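Local coordinates for protein cysteine desulfurase (Thermococcus onnurineus, PDB 5B7S) that probably catalyses, with pyridoxal 5'-phosphate as cofactor, the removal of sulfur from L-cysteine and its transfer to a sulfur carrier, leaving L-alanine, at residues G373-L378 and N387-A392. Residues are numbered along the deposited sequence; the frame is centred on the assembly and turned at random.
Sequences GHHCAL and NGTVRA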
# COMPACT_ATOMS: atom_id res chain seq x y z
N GLY B 373 22.13 -2.12 -13.80
CA GLY B 373 22.21 -0.72 -13.39
C GLY B 373 22.74 -0.58 -11.97
O GLY B 373 23.52 -1.42 -11.51
N HIS B 374 22.30 0.48 -11.29
CA HIS B 374 22.76 0.77 -9.92
C HIS B 374 21.99 0.05 -8.78
O HIS B 374 22.41 0.10 -7.62
CB HIS B 374 22.84 2.30 -9.69
CG HIS B 374 21.52 3.03 -9.74
ND1 HIS B 374 21.14 3.81 -10.81
CD2 HIS B 374 20.53 3.14 -8.82
CE1 HIS B 374 19.96 4.35 -10.56
NE2 HIS B 374 19.57 3.97 -9.36
N HIS B 375 20.87 -0.62 -9.11
CA HIS B 375 20.08 -1.43 -8.15
C HIS B 375 19.58 -0.71 -6.91
O HIS B 375 19.48 -1.30 -5.83
CB HIS B 375 20.88 -2.68 -7.73
CG HIS B 375 21.46 -3.40 -8.89
ND1 HIS B 375 20.68 -3.93 -9.89
CD2 HIS B 375 22.75 -3.65 -9.23
CE1 HIS B 375 21.46 -4.48 -10.80
NE2 HIS B 375 22.72 -4.32 -10.43
N CYS B 376 19.21 0.56 -7.07
CA CYS B 376 18.83 1.42 -5.94
C CYS B 376 19.89 1.44 -4.80
O CYS B 376 19.53 1.53 -3.62
CB CYS B 376 17.42 1.05 -5.42
SG CYS B 376 16.01 1.15 -6.60
N ALA B 377 21.18 1.36 -5.17
CA ALA B 377 22.31 1.34 -4.21
C ALA B 377 23.58 1.98 -4.81
O ALA B 377 24.69 1.42 -4.75
CB ALA B 377 22.59 -0.09 -3.75
N LEU B 378 23.39 3.16 -5.42
CA LEU B 378 24.47 3.98 -5.96
C LEU B 378 25.70 4.14 -5.05
O LEU B 378 26.81 4.13 -5.56
CB LEU B 378 23.94 5.37 -6.35
CG LEU B 378 23.18 5.47 -7.68
CD1 LEU B 378 22.23 6.67 -7.72
CD2 LEU B 378 24.16 5.52 -8.85
N ASN B 387 30.30 1.70 -12.87
CA ASN B 387 29.15 2.45 -13.42
C ASN B 387 27.87 1.59 -13.47
O ASN B 387 27.07 1.69 -14.43
CB ASN B 387 29.51 3.16 -14.75
CG ASN B 387 29.50 2.25 -15.97
OD1 ASN B 387 28.67 2.42 -16.84
ND2 ASN B 387 30.44 1.31 -16.05
N GLY B 388 27.65 0.81 -12.41
CA GLY B 388 26.58 -0.18 -12.35
C GLY B 388 27.08 -1.61 -12.44
O GLY B 388 28.24 -1.83 -12.70
N THR B 389 26.19 -2.58 -12.20
CA THR B 389 26.49 -4.02 -12.40
C THR B 389 25.33 -4.72 -13.07
O THR B 389 24.23 -4.17 -13.18
CB THR B 389 26.74 -4.80 -11.07
OG1 THR B 389 25.50 -5.20 -10.49
CG2 THR B 389 27.53 -4.00 -10.07
N VAL B 390 25.59 -5.96 -13.49
CA VAL B 390 24.51 -6.87 -13.89
C VAL B 390 24.29 -7.95 -12.82
O VAL B 390 25.22 -8.40 -12.16
CB VAL B 390 24.58 -7.35 -15.36
CG1 VAL B 390 25.92 -7.11 -16.01
CG2 VAL B 390 24.10 -8.77 -15.56
N ARG B 391 23.02 -8.31 -12.64
CA ARG B 391 22.58 -9.01 -11.45
C ARG B 391 21.66 -10.19 -11.73
O ARG B 391 20.55 -10.05 -12.28
CB ARG B 391 21.90 -8.04 -10.49
CG ARG B 391 21.86 -8.58 -9.06
CD ARG B 391 21.06 -7.68 -8.14
NE ARG B 391 19.67 -7.59 -8.59
CZ ARG B 391 18.78 -6.71 -8.15
NH1 ARG B 391 19.11 -5.85 -7.19
NH2 ARG B 391 17.54 -6.72 -8.65
N ALA B 392 22.16 -11.37 -11.35
CA ALA B 392 21.45 -12.62 -11.45
C ALA B 392 21.12 -13.03 -10.02
O ALA B 392 21.97 -13.05 -9.15
CB ALA B 392 22.29 -13.66 -12.14
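His-375 turns its CG anti to its own carbonyl carbon (chi1 -48°), which carries the imidazole across to Thr-389 and Arg-391, whose own chain leaves with CG anti to the backbone N and bends at chi3. The ring has Arg-391 CD over the centre of one face, 4.2 Å from the His-375 centroid in a CH-pi contact, and Gly-373 O near the rim of the other; the guanidinium continues past ND1, its plane 23° from that of the ring. At the ring edge, His-375 NE2 is 2.9 Å from Thr-389 OG1 in a hydrogen bond and donates a weak, bent one (130°) to Thr-389 O. Alongside, Gly-373 and Thr-389 form an antiparallel hydrogen-bonded pair, Gly-373 N to Thr-389 O and Thr-389 N to Gly-373 O, 3.0 Å each, where strands 368-373 and 389-393 of the small mixed sheet meet. Ser-348 also bonds OG1, while Arg-391 NH1 donates to Asn-185 O. Were His-375 replaced by an alanine, Thr-389 OG1 would probably lose one partner and Arg-391 CD the ring face it lies over. With cofactor-binding Gln-213 about 7 Å from Arg-391 and His-134 about 7 Å from His-375, between side chains, the chemistry implies an arginine held by a CH-pi contact along its chain and a hydrogen bond at its end.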